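Local atomic coordinates of fructose-2,6-bisphosphatase TIGAR B (Danio rerio, PDB entry 3E9D), a protein that probably lowers fructose-2,6-bisphosphate by removing its 2-phosphate, and so acts as a brake on glycolysis. Residues M1-L6 against Q172-H177; A40-Y45 against E67-N72; F51-V56 against E145-A150; I220-F225 against Q240-N245. All blocks are in the same frame, centred on the assembly; numbering follows the deposited sequence.

Interaction 1: residues M1-L6 against Q172-H177; sequences MLTFAL and QNVPVH
Ala5 meets Val176 and His177 where the chain running toward strand 177-182 comes alongside strand 2-10. The backbone bond from Ala5 N to Val176 O is 2.9 Å long and nearly straight at 164°. Ala5 and His177 form a parallel bridge, the one bridge between the two segments. Ala5 CB sits over the centre of the His177 imidazole, 3.6 Å from the ring centroid, a CH-pi contact. The far end of the ring is held elsewhere: His177 NE2 is hydrogen-bonded to Thr7 OG1. Val176 sends CG1 to Phe4 CB, 3.5 Å away. Val174 CG1, anti to its own backbone N (chi1 -177°), reaches in to 3.5 Å from Ala5 N and also touches Ala5 CB. Before the direct pairing starts, a water joins the backbones. It donates to Thr3 O at 2.7 Å and accepts from Val176 N at 3.0 Å. This is the start of a parallel strand pair in the central sheet of the histidine phosphatase fold. Strand 220-230 lies along the other edge of strand 2-10. Helix 125-146 packs on Leu2 and Phe4, while Thr3 and Ala5 touch Ile224.

Interaction 2: residues A40-Y45 against E67-N72; sequences AAAGRY and EIILGN
Gly43 and Ile69 bring their helices close, with CA atoms 3.8 Å apart, axes approaching to 7.7 Å and an angle of 38° between the two directions. This is close helix packing at a glycine, between helices 33-45 and 60-71 of the alpha/beta histidine phosphatase fold. Gly43 has no side chain, so Asn72 CB can lie against its backbone, 3.6 Å from Gly43 C. Ile68 CG2, anti to its backbone N, presses on Ala40 and comes to 3.5 Å from Ala40 N. Ile69 CD1 reaches Ala42 CB. Asn72 ND2 turns back toward helix 60-71 and donates to Ile68 O at 2.8 Å, with that oxygen close to the amide plane. Ile68 O also accepts from Asn72 N, which arrives from the opposite face of the carbonyl. An alanine at Asn72 would probably leave Ile68 O without its side-chain donor and break the water bridge from Asn72 OD1 to Arg44 NH1. A water donates to both Gly43 O and Ile69 O, joining the two backbones. Arg44 and Asn72 run side by side, and another water lies at the guanidinium edge, accepting from Arg44 NH1 at 2.9 Å and donating to Asn72 OD1 at 2.7 Å.

Interaction 3: residues F51-V56 against E145-A150; sequences FTNVFV and EEHGSA
Asn53 and His147 reach each other tip to tip, each with CG anti to its own carbonyl carbon (chi1 -59° and -60°). Glu146 CG is instead anti to its backbone N, and the chain beyond it is extended. These torsions start the three side chains toward one another. His147 NE2 donates to Asn53 OD1 at 2.8 Å. The donor lies in the carbonyl plane, on a lone pair, while the oxygen sits slightly out of the ring plane. The amide and ring planes are 79° apart. Asn53 ND2 donates to Glu146 OE1 at 3.0 Å, meeting the carboxylate from above its plane. The two ends of the Asn53 amide are thus used in opposite senses, which fixes its rotation. Thr52 OG1 donates to the same Asn53 OD1 at 2.7 Å, so two donors grip that oxygen. Thr52 OG1 also accepts from His177 N.

In the histidine phosphatase fold, this joins the start of strand 53-56, in the central sheet, to the C-terminal end of helix 125-146. His147 is the first residue to leave the helical course. Glu146 CG lies over one face of the His147 ring, 3.6 Å above its centre. Thr52 CB also approaches the ring, 3.7 Å from His147 CE1. The nearby carboxylate would probably favour a protonated imidazole. On the Glu146 side, a water donates to Thr52 O and to Glu146 OE2, at 2.8 and 2.7 Å. Further along the strand, Phe55 packs on Leu139, Arg142 and Met143 of the same helix.

Interaction 4: residues I220-F225 against Q240-N245; sequences ISRFIF and QGVFIN
Arg222 faces two residues of the opposing strand, Val242 and Phe243, a classic beta bulge that shifts the register by one. It lies in the antiparallel hairpin of strands 220-230 and 233-246, on the edge of the central sheet. Arg222 N donates to Phe243 O, and Val242 N donates to Arg222 O, both at 2.8 Å. Beyond the bulge, Ile224 and Gln240 form a regular hydrogen-bonded pair. Phe243 CG sits between its backbone N and carbonyl carbon (chi1 54°). The ring crosses the Arg222 side chain obliquely. Arg222 CB lies over one ring face, 3.8 Å from the centroid, a CH-pi contact. Phe243 CZ in turn lies over a face of the guanidinium, offset toward its rim, with the two planes 66° apart. Arg222 NH2 is held by Ala167 O. Ile220 O meets the edge of the same ring, and Arg246 makes a cation-pi contact with it. An alanine at Phe243 would probably open a gap beside Ile220 CG2 and leave the Arg222 guanidinium without its aromatic partner. On the face of the sheet that carries Phe223, its CZ meets Ile244 CD1 at 3.5 Å, while Leu194 and Val195 of helix 184-197 pack on Phe223. Past the bulge toward the chain corner, Ser221 OG takes over as acceptor. It receives Asn245 N at 3.0 Å in an almost straight bond of 175°.

Overall arrangement
Interactions 1, 3 and 4 all reach one mixed sheet, in which strands 53-56, 177-182, 2-10, 220-230 and 233-246 follow side by side. Interactions 1 and 3 lie about 9 Å apart between centres and touch through His177 and Thr52. Interactions 1 and 4, about 12 Å apart between centres, share the boundary between strands 2-10 and 220-230. Interaction 2 packs two helices, its centre 19 to 21 Å from the others. It meets interaction 3 at Leu70 and Val54, and interaction 4 at Tyr45 and Ile220. Interactions 2 and 3, whose segments alternate, fall within the loop closed by interaction 1; interaction 4 follows. The sheet thus sets the chain's first strand between middle and C-terminal ones.

Interaction 1: residues M1-L6 against Q172-H177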
loop_
_atom_site.group_PDB
_atom_site.type_symbol
_atom_site.label_atom_id
_atom_site.label_comp_id
_atom_site.label_asym_id
_atom_site.label_seq_id
_atom_site.Cartn_x
_atom_site.Cartn_y
_atom_site.Cartn_z
ATOM N N MET A 1 6.368 8.106 20.078
ATOM C CA MET A 1 6.752 6.994 20.995
ATOM C C MET A 1 6.885 5.615 20.328
ATOM O O MET A 1 7.655 4.792 20.806
ATOM C CB MET A 1 5.841 6.934 22.215
ATOM C CG MET A 1 4.367 6.866 21.937
ATOM S SD MET A 1 3.465 6.848 23.528
ATOM C CE MET A 1 3.028 8.550 23.710
ATOM N N LEU A 2 6.152 5.369 19.241
ATOM C CA LEU A 2 6.396 4.177 18.435
ATOM C C LEU A 2 6.816 4.533 17.013
ATOM O O LEU A 2 6.172 5.350 16.355
ATOM C CB LEU A 2 5.176 3.241 18.396
ATOM C CG LEU A 2 5.345 1.974 17.526
ATOM C CD1 LEU A 2 6.370 0.998 18.131
ATOM C CD2 LEU A 2 4.003 1.281 17.311
ATOM N N THR A 3 7.904 3.923 16.560
ATOM C CA THR A 3 8.357 4.055 15.183
ATOM C C THR A 3 8.200 2.703 14.517
ATOM O O THR A 3 8.649 1.697 15.057
ATOM C CB THR A 3 9.833 4.475 15.105
ATOM O OG1 THR A 3 9.966 5.794 15.625
ATOM C CG2 THR A 3 10.348 4.456 13.634
ATOM N N PHE A 4 7.566 2.683 13.347
ATOM C CA PHE A 4 7.415 1.434 12.596
ATOM C C PHE A 4 7.478 1.684 11.090
ATOM O O PHE A 4 7.147 2.784 10.620
ATOM C CB PHE A 4 6.127 0.681 12.995
ATOM C CG PHE A 4 4.845 1.348 12.550
ATOM C CD1 PHE A 4 4.282 1.042 11.311
ATOM C CD2 PHE A 4 4.191 2.261 13.385
ATOM C CE1 PHE A 4 3.099 1.661 10.883
ATOM C CE2 PHE A 4 2.989 2.881 12.984
ATOM C CZ PHE A 4 2.443 2.572 11.718
ATOM N N ALA A 5 7.957 0.678 10.363
ATOM C CA ALA A 5 8.024 0.713 8.910
ATOM C C ALA A 5 6.745 0.127 8.337
ATOM O O ALA A 5 6.148 -0.800 8.920
ATOM C CB ALA A 5 9.228 -0.095 8.413
ATOM N N LEU A 6 6.315 0.681 7.207
ATOM C CA LEU A 6 5.184 0.136 6.481
ATOM C C LEU A 6 5.607 -0.134 5.039
ATOM O O LEU A 6 5.929 0.811 4.308
ATOM C CB LEU A 6 3.999 1.113 6.496
ATOM C CG LEU A 6 2.807 0.661 5.651
ATOM C CD1 LEU A 6 2.138 -0.551 6.291
ATOM C CD2 LEU A 6 1.776 1.793 5.461
ATOM N N GLN A 172 16.552 -0.390 8.373
ATOM C CA GLN A 172 17.694 -1.126 8.923
ATOM C C GLN A 172 17.632 -1.252 10.456
ATOM O O GLN A 172 17.881 -2.320 10.994
ATOM C CB GLN A 172 19.035 -0.517 8.485
ATOM C CG GLN A 172 19.296 -0.553 6.972
ATOM C CD GLN A 172 18.867 0.729 6.265
ATOM O OE1 GLN A 172 18.066 1.510 6.790
ATOM N NE2 GLN A 172 19.391 0.942 5.058
ATOM N N ASN A 173 17.275 -0.179 11.147
ATOM C CA ASN A 173 17.095 -0.260 12.598
ATOM C C ASN A 173 15.649 0.020 13.025
ATOM O O ASN A 173 15.386 0.653 14.041
ATOM C CB ASN A 173 18.119 0.638 13.302
ATOM C CG ASN A 173 19.556 0.272 12.917
ATOM O OD1 ASN A 173 20.064 -0.798 13.290
ATOM N ND2 ASN A 173 20.202 1.138 12.127
ATOM N N VAL A 174 14.703 -0.468 12.226
ATOM C CA VAL A 174 13.287 -0.333 12.558
ATOM C C VAL A 174 12.707 -1.753 12.648
ATOM O O VAL A 174 12.255 -2.301 11.650
ATOM C CB VAL A 174 12.547 0.554 11.524
ATOM C CG1 VAL A 174 11.082 0.757 11.910
ATOM C CG2 VAL A 174 13.253 1.916 11.372
ATOM N N PRO A 175 12.767 -2.371 13.841
ATOM C CA PRO A 175 12.317 -3.760 13.981
ATOM C C PRO A 175 10.805 -3.952 13.818
ATOM O O PRO A 175 10.375 -5.016 13.365
ATOM C CB PRO A 175 12.757 -4.143 15.411
ATOM C CG PRO A 175 12.953 -2.841 16.140
ATOM C CD PRO A 175 13.377 -1.849 15.085
ATOM N N VAL A 176 10.002 -2.945 14.160
ATOM C CA VAL A 176 8.553 -3.056 13.990
ATOM C C VAL A 176 8.185 -2.714 12.537
ATOM O O VAL A 176 8.495 -1.635 12.039
ATOM C CB VAL A 176 7.768 -2.188 15.019
ATOM C CG1 VAL A 176 6.267 -2.346 14.804
ATOM C CG2 VAL A 176 8.125 -2.600 16.455
ATOM N N HIS A 177 7.563 -3.652 11.839
ATOM C CA HIS A 177 7.472 -3.542 10.376
ATOM C C HIS A 177 6.224 -4.234 9.867
ATOM O O HIS A 177 6.109 -5.471 9.956
ATOM C CB HIS A 177 8.709 -4.166 9.723
ATOM C CG HIS A 177 8.921 -3.756 8.293
ATOM N ND1 HIS A 177 10.175 -3.627 7.742
ATOM C CD2 HIS A 177 8.044 -3.450 7.304
ATOM C CE1 HIS A 177 10.068 -3.251 6.477
ATOM N NE2 HIS A 177 8.784 -3.134 6.186
HETATM O O HOH W 1 10.479 -0.236 15.266
#

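Interaction 2: residues A40-Y45 against E67-N72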
loop_
_atom_site.group_PDB
_atom_site.type_symbol
_atom_site.label_atom_id
_atom_site.label_comp_id
_atom_site.label_asym_id
_atom_site.label_seq_id
_atom_site.Cartn_x
_atom_site.Cartn_y
_atom_site.Cartn_z
ATOM N N ALA A 40 6.148 -14.195 -6.366
ATOM C CA ALA A 40 7.298 -14.970 -5.889
ATOM C C ALA A 40 8.593 -14.144 -5.907
ATOM O O ALA A 40 9.409 -14.215 -4.964
ATOM C CB ALA A 40 7.451 -16.259 -6.710
ATOM N N ALA A 41 8.757 -13.339 -6.955
ATOM C CA ALA A 41 9.907 -12.449 -7.083
ATOM C C ALA A 41 9.891 -11.375 -5.998
ATOM O O ALA A 41 10.940 -11.048 -5.437
ATOM C CB ALA A 41 9.966 -11.799 -8.509
ATOM N N ALA A 42 8.706 -10.838 -5.692
ATOM C CA ALA A 42 8.587 -9.879 -4.588
ATOM C C ALA A 42 8.855 -10.590 -3.262
ATOM O O ALA A 42 9.479 -10.016 -2.378
ATOM C CB ALA A 42 7.193 -9.184 -4.567
ATOM N N GLY A 43 8.399 -11.831 -3.129
ATOM C CA GLY A 43 8.628 -12.595 -1.890
ATOM C C GLY A 43 10.105 -12.874 -1.641
ATOM O O GLY A 43 10.602 -12.718 -0.512
ATOM N N ARG A 44 10.802 -13.303 -2.694
ATOM C CA ARG A 44 12.270 -13.436 -2.660
ATOM C C ARG A 44 12.983 -12.105 -2.329
ATOM O O ARG A 44 13.924 -12.076 -1.562
ATOM C CB ARG A 44 12.773 -13.966 -3.997
ATOM C CG ARG A 44 12.412 -15.428 -4.227
ATOM C CD ARG A 44 13.225 -16.022 -5.391
ATOM N NE ARG A 44 12.886 -15.383 -6.668
ATOM C CZ ARG A 44 11.875 -15.742 -7.449
ATOM N NH1 ARG A 44 11.063 -16.742 -7.113
ATOM N NH2 ARG A 44 11.689 -15.103 -8.590
ATOM N N TYR A 45 12.512 -11.006 -2.907
ATOM C CA TYR A 45 13.117 -9.696 -2.646
ATOM C C TYR A 45 12.996 -9.283 -1.169
ATOM O O TYR A 45 13.945 -8.756 -0.593
ATOM C CB TYR A 45 12.518 -8.661 -3.587
ATOM C CG TYR A 45 13.095 -7.268 -3.462
ATOM C CD1 TYR A 45 14.324 -6.950 -4.041
ATOM C CD2 TYR A 45 12.384 -6.252 -2.792
ATOM C CE1 TYR A 45 14.862 -5.675 -3.919
ATOM C CE2 TYR A 45 12.908 -4.971 -2.673
ATOM C CZ TYR A 45 14.146 -4.694 -3.241
ATOM O OH TYR A 45 14.659 -3.429 -3.157
ATOM N N GLU A 67 0.095 -14.246 0.502
ATOM C CA GLU A 67 0.427 -15.612 0.903
ATOM C C GLU A 67 1.780 -16.035 0.302
ATOM O O GLU A 67 2.585 -16.695 0.951
ATOM C CB GLU A 67 -0.652 -16.602 0.474
ATOM C CG GLU A 67 -1.938 -16.504 1.276
ATOM C CD GLU A 67 -3.048 -17.375 0.698
ATOM O OE1 GLU A 67 -3.079 -17.577 -0.544
ATOM O OE2 GLU A 67 -3.902 -17.840 1.485
ATOM N N ILE A 68 2.001 -15.657 -0.948
ATOM C CA ILE A 68 3.240 -16.013 -1.642
ATOM C C ILE A 68 4.419 -15.240 -1.067
ATOM O O ILE A 68 5.511 -15.781 -0.915
ATOM C CB ILE A 68 3.101 -15.824 -3.161
ATOM C CG1 ILE A 68 2.194 -16.933 -3.719
ATOM C CG2 ILE A 68 4.473 -15.900 -3.867
ATOM C CD1 ILE A 68 1.503 -16.554 -5.029
ATOM N N ILE A 69 4.201 -13.980 -0.725
ATOM C CA ILE A 69 5.261 -13.194 -0.125
ATOM C C ILE A 69 5.674 -13.791 1.231
ATOM O O ILE A 69 6.864 -13.947 1.514
ATOM C CB ILE A 69 4.858 -11.701 -0.021
ATOM C CG1 ILE A 69 4.895 -11.063 -1.437
ATOM C CG2 ILE A 69 5.769 -10.966 0.942
ATOM C CD1 ILE A 69 4.204 -9.699 -1.527
ATOM N N LEU A 70 4.691 -14.154 2.043
ATOM C CA LEU A 70 4.986 -14.711 3.366
ATOM C C LEU A 70 5.573 -16.126 3.258
ATOM O O LEU A 70 6.469 -16.457 3.989
ATOM C CB LEU A 70 3.755 -14.700 4.261
ATOM C CG LEU A 70 3.365 -13.316 4.799
ATOM C CD1 LEU A 70 1.992 -13.430 5.443
ATOM C CD2 LEU A 70 4.395 -12.788 5.803
ATOM N N GLY A 71 5.087 -16.929 2.314
ATOM C CA GLY A 71 5.670 -18.262 2.092
ATOM C C GLY A 71 7.145 -18.221 1.742
ATOM O O GLY A 71 7.903 -19.119 2.108
ATOM N N ASN A 72 7.550 -17.175 1.023
ATOM C CA ASN A 72 8.956 -16.971 0.653
ATOM C C ASN A 72 9.814 -16.306 1.736
ATOM O O ASN A 72 11.043 -16.229 1.615
ATOM C CB ASN A 72 9.015 -16.148 -0.624
ATOM C CG ASN A 72 8.808 -16.993 -1.853
ATOM O OD1 ASN A 72 9.733 -17.649 -2.327
ATOM N ND2 ASN A 72 7.590 -16.994 -2.374
HETATM O O HOH W 2 9.172 -12.348 1.762
HETATM O O HOH W 3 10.669 -18.321 -4.727
#

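Interaction 3: residues F51-V56 against E145-A150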
loop_
_atom_site.group_PDB
_atom_site.type_symbol
_atom_site.label_atom_id
_atom_site.label_comp_id
_atom_site.label_asym_id
_atom_site.label_seq_id
_atom_site.Cartn_x
_atom_site.Cartn_y
_atom_site.Cartn_z
ATOM N N PHE A 51 8.441 -9.151 8.948
ATOM C CA PHE A 51 7.179 -8.440 9.064
ATOM C C PHE A 51 6.480 -8.897 10.332
ATOM O O PHE A 51 6.069 -10.039 10.429
ATOM C CB PHE A 51 6.321 -8.669 7.819
ATOM C CG PHE A 51 6.978 -8.210 6.545
ATOM C CD1 PHE A 51 7.207 -6.848 6.317
ATOM C CD2 PHE A 51 7.384 -9.134 5.578
ATOM C CE1 PHE A 51 7.812 -6.407 5.136
ATOM C CE2 PHE A 51 7.998 -8.711 4.380
ATOM C CZ PHE A 51 8.211 -7.346 4.158
ATOM N N THR A 52 6.396 -8.001 11.319
ATOM C CA THR A 52 5.710 -8.276 12.589
ATOM C C THR A 52 4.209 -8.270 12.406
ATOM O O THR A 52 3.469 -8.837 13.205
ATOM C CB THR A 52 6.077 -7.212 13.655
ATOM O OG1 THR A 52 5.838 -5.899 13.119
ATOM C CG2 THR A 52 7.565 -7.321 14.055
ATOM N N ASN A 53 3.737 -7.624 11.354
ATOM C CA ASN A 53 2.306 -7.496 11.139
ATOM C C ASN A 53 2.027 -7.514 9.659
ATOM O O ASN A 53 2.801 -6.951 8.887
ATOM C CB ASN A 53 1.813 -6.161 11.705
ATOM C CG ASN A 53 2.087 -6.019 13.191
ATOM O OD1 ASN A 53 3.170 -5.582 13.598
ATOM N ND2 ASN A 53 1.120 -6.413 14.005
ATOM N N VAL A 54 0.930 -8.156 9.256
ATOM C CA VAL A 54 0.579 -8.228 7.840
ATOM C C VAL A 54 -0.930 -7.950 7.637
ATOM O O VAL A 54 -1.783 -8.577 8.282
ATOM C CB VAL A 54 0.928 -9.594 7.217
ATOM C CG1 VAL A 54 0.487 -9.635 5.740
ATOM C CG2 VAL A 54 2.417 -9.911 7.336
ATOM N N PHE A 55 -1.234 -7.043 6.715
ATOM C CA PHE A 55 -2.601 -6.611 6.427
ATOM C C PHE A 55 -2.841 -6.735 4.931
ATOM O O PHE A 55 -2.009 -6.303 4.115
ATOM C CB PHE A 55 -2.823 -5.168 6.892
ATOM C CG PHE A 55 -2.433 -4.948 8.328
ATOM C CD1 PHE A 55 -3.282 -5.339 9.346
ATOM C CD2 PHE A 55 -1.183 -4.423 8.654
ATOM C CE1 PHE A 55 -2.911 -5.191 10.686
ATOM C CE2 PHE A 55 -0.798 -4.264 9.999
ATOM C CZ PHE A 55 -1.666 -4.649 11.012
ATOM N N VAL A 56 -3.967 -7.330 4.565
ATOM C CA VAL A 56 -4.266 -7.561 3.155
ATOM C C VAL A 56 -5.717 -7.235 2.909
ATOM O O VAL A 56 -6.560 -7.436 3.795
ATOM C CB VAL A 56 -4.049 -9.057 2.777
ATOM C CG1 VAL A 56 -3.991 -9.216 1.267
ATOM C CG2 VAL A 56 -2.757 -9.593 3.409
ATOM N N GLU A 145 -0.954 -1.070 20.461
ATOM C CA GLU A 145 -1.368 -2.090 21.435
ATOM C C GLU A 145 -0.422 -3.282 21.468
ATOM O O GLU A 145 -0.189 -3.861 22.517
ATOM C CB GLU A 145 -2.729 -2.662 21.072
ATOM C CG GLU A 145 -3.903 -1.816 21.422
ATOM C CD GLU A 145 -5.143 -2.255 20.662
ATOM O OE1 GLU A 145 -5.045 -3.202 19.844
ATOM O OE2 GLU A 145 -6.211 -1.637 20.858
ATOM N N GLU A 146 0.081 -3.678 20.305
ATOM C CA GLU A 146 0.941 -4.839 20.238
ATOM C C GLU A 146 2.423 -4.584 20.520
ATOM O O GLU A 146 3.146 -5.499 20.912
ATOM C CB GLU A 146 0.805 -5.505 18.879
ATOM C CG GLU A 146 1.840 -6.583 18.675
ATOM C CD GLU A 146 1.552 -7.470 17.478
ATOM O OE1 GLU A 146 0.505 -7.259 16.794
ATOM O OE2 GLU A 146 2.383 -8.380 17.243
ATOM N N HIS A 147 2.903 -3.369 20.298
ATOM C CA HIS A 147 4.353 -3.166 20.360
ATOM C C HIS A 147 4.840 -2.272 21.511
ATOM O O HIS A 147 5.728 -1.453 21.345
ATOM C CB HIS A 147 4.885 -2.722 18.997
ATOM C CG HIS A 147 4.624 -3.714 17.912
ATOM N ND1 HIS A 147 5.341 -4.884 17.791
ATOM C CD2 HIS A 147 3.703 -3.730 16.918
ATOM C CE1 HIS A 147 4.884 -5.570 16.760
ATOM N NE2 HIS A 147 3.894 -4.891 16.212
ATOM N N GLY A 148 4.258 -2.464 22.692
ATOM C CA GLY A 148 4.700 -1.760 23.908
ATOM C C GLY A 148 6.185 -1.927 24.186
ATOM O O GLY A 148 6.838 -1.007 24.671
ATOM N N SER A 149 6.722 -3.101 23.858
ATOM C CA SER A 149 8.155 -3.386 24.014
ATOM C C SER A 149 9.049 -2.503 23.165
ATOM O O SER A 149 10.241 -2.413 23.427
ATOM C CB SER A 149 8.456 -4.838 23.648
ATOM O OG SER A 149 7.697 -5.704 24.467
ATOM N N ALA A 150 8.481 -1.879 22.140
ATOM C CA ALA A 150 9.244 -1.029 21.225
ATOM C C ALA A 150 9.119 0.478 21.505
ATOM O O ALA A 150 9.766 1.281 20.844
ATOM C CB ALA A 150 8.843 -1.332 19.782
HETATM O O HOH W 4 4.315 -9.536 15.743
#

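Interaction 4: residues I220-F225 against Q240-N245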
loop_
_atom_site.group_PDB
_atom_site.type_symbol
_atom_site.label_atom_id
_atom_site.label_comp_id
_atom_site.label_asym_id
_atom_site.label_seq_id
_atom_site.Cartn_x
_atom_site.Cartn_y
_atom_site.Cartn_z
ATOM N N ILE A 220 6.573 -1.899 -5.030
ATOM C CA ILE A 220 6.786 -1.857 -3.588
ATOM C C ILE A 220 7.118 -0.434 -3.134
ATOM O O ILE A 220 8.023 0.203 -3.704
ATOM C CB ILE A 220 7.952 -2.815 -3.151
ATOM C CG1 ILE A 220 7.728 -4.242 -3.689
ATOM C CG2 ILE A 220 8.078 -2.819 -1.636
ATOM C CD1 ILE A 220 8.908 -5.191 -3.460
ATOM N N SER A 221 6.374 0.062 -2.135
ATOM C CA SER A 221 6.648 1.365 -1.519
ATOM C C SER A 221 6.921 1.213 -0.031
ATOM O O SER A 221 6.508 0.223 0.583
ATOM C CB SER A 221 5.460 2.342 -1.711
ATOM O OG SER A 221 5.066 2.384 -3.080
ATOM N N ARG A 222 7.578 2.208 0.565
ATOM C CA ARG A 222 7.919 2.139 1.985
ATOM C C ARG A 222 7.850 3.511 2.640
ATOM O O ARG A 222 8.428 4.470 2.114
ATOM C CB ARG A 222 9.326 1.545 2.200
ATOM C CG ARG A 222 9.648 1.263 3.717
ATOM C CD ARG A 222 11.097 0.806 4.009
ATOM N NE ARG A 222 11.511 -0.527 3.490
ATOM C CZ ARG A 222 10.663 -1.489 3.232
ATOM N NH1 ARG A 222 9.404 -1.226 3.465
ATOM N NH2 ARG A 222 11.036 -2.682 2.757
ATOM N N PHE A 223 7.143 3.578 3.775
ATOM C CA PHE A 223 7.096 4.758 4.625
ATOM C C PHE A 223 7.475 4.328 6.040
ATOM O O PHE A 223 7.202 3.194 6.440
ATOM C CB PHE A 223 5.681 5.388 4.665
ATOM C CG PHE A 223 5.256 6.021 3.363
ATOM C CD1 PHE A 223 5.356 7.399 3.187
ATOM C CD2 PHE A 223 4.751 5.242 2.317
ATOM C CE1 PHE A 223 4.979 8.004 1.973
ATOM C CE2 PHE A 223 4.356 5.833 1.102
ATOM C CZ PHE A 223 4.477 7.229 0.937
ATOM N N ILE A 224 8.118 5.238 6.772
ATOM C CA ILE A 224 8.364 5.065 8.188
ATOM C C ILE A 224 7.471 6.048 8.952
ATOM O O ILE A 224 7.480 7.270 8.668
ATOM C CB ILE A 224 9.851 5.356 8.551
ATOM C CG1 ILE A 224 10.832 4.689 7.559
ATOM C CG2 ILE A 224 10.133 4.946 10.015
ATOM C CD1 ILE A 224 10.658 3.164 7.416
ATOM N N PHE A 225 6.712 5.519 9.914
ATOM C CA PHE A 225 5.796 6.327 10.731
ATOM C C PHE A 225 6.328 6.460 12.150
ATOM O O PHE A 225 6.839 5.498 12.733
ATOM C CB PHE A 225 4.432 5.640 10.834
ATOM C CG PHE A 225 3.653 5.620 9.552
ATOM C CD1 PHE A 225 2.632 6.548 9.341
ATOM C CD2 PHE A 225 3.926 4.678 8.561
ATOM C CE1 PHE A 225 1.875 6.530 8.164
ATOM C CE2 PHE A 225 3.197 4.670 7.359
ATOM C CZ PHE A 225 2.163 5.588 7.167
ATOM N N GLN A 240 7.938 9.452 7.001
ATOM C CA GLN A 240 9.093 9.553 6.119
ATOM C C GLN A 240 8.892 8.620 4.936
ATOM O O GLN A 240 8.814 7.398 5.107
ATOM C CB GLN A 240 10.396 9.200 6.860
ATOM C CG GLN A 240 11.649 9.041 5.942
ATOM C CD GLN A 240 12.275 10.379 5.533
ATOM O OE1 GLN A 240 12.549 11.220 6.382
ATOM N NE2 GLN A 240 12.502 10.574 4.230
ATOM N N GLY A 241 8.816 9.194 3.737
ATOM C CA GLY A 241 8.831 8.389 2.529
ATOM C C GLY A 241 10.224 7.821 2.317
ATOM O O GLY A 241 11.211 8.505 2.543
ATOM N N VAL A 242 10.316 6.559 1.919
ATOM C CA VAL A 242 11.636 5.951 1.632
ATOM C C VAL A 242 11.776 5.664 0.135
ATOM O O VAL A 242 12.707 6.148 -0.503
ATOM C CB VAL A 242 11.896 4.682 2.493
ATOM C CG1 VAL A 242 13.292 4.096 2.255
ATOM C CG2 VAL A 242 11.682 4.986 4.005
ATOM N N PHE A 243 10.848 4.889 -0.424
ATOM C CA PHE A 243 10.802 4.647 -1.866
ATOM C C PHE A 243 9.358 4.385 -2.282
ATOM O O PHE A 243 8.516 4.002 -1.441
ATOM C CB PHE A 243 11.774 3.530 -2.319
ATOM C CG PHE A 243 11.613 2.197 -1.574
ATOM C CD1 PHE A 243 10.630 1.282 -1.958
ATOM C CD2 PHE A 243 12.472 1.860 -0.521
ATOM C CE1 PHE A 243 10.492 0.036 -1.311
ATOM C CE2 PHE A 243 12.354 0.615 0.154
ATOM C CZ PHE A 243 11.363 -0.296 -0.242
ATOM N N ILE A 244 9.064 4.636 -3.559
ATOM C CA ILE A 244 7.699 4.535 -4.082
ATOM C C ILE A 244 7.711 3.742 -5.383
ATOM O O ILE A 244 8.526 4.013 -6.278
ATOM C CB ILE A 244 7.061 5.935 -4.375
ATOM C CG1 ILE A 244 7.119 6.880 -3.165
ATOM C CG2 ILE A 244 5.605 5.804 -4.913
ATOM C CD1 ILE A 244 6.179 6.524 -2.055
ATOM N N ASN A 245 6.804 2.771 -5.473
ATOM C CA ASN A 245 6.591 1.953 -6.685
ATOM C C ASN A 245 7.855 1.284 -7.229
ATOM O O ASN A 245 8.064 1.205 -8.445
ATOM C CB ASN A 245 5.910 2.781 -7.774
ATOM C CG ASN A 245 4.531 3.263 -7.363
ATOM O OD1 ASN A 245 3.952 2.773 -6.388
ATOM N ND2 ASN A 245 3.989 4.214 -8.118
#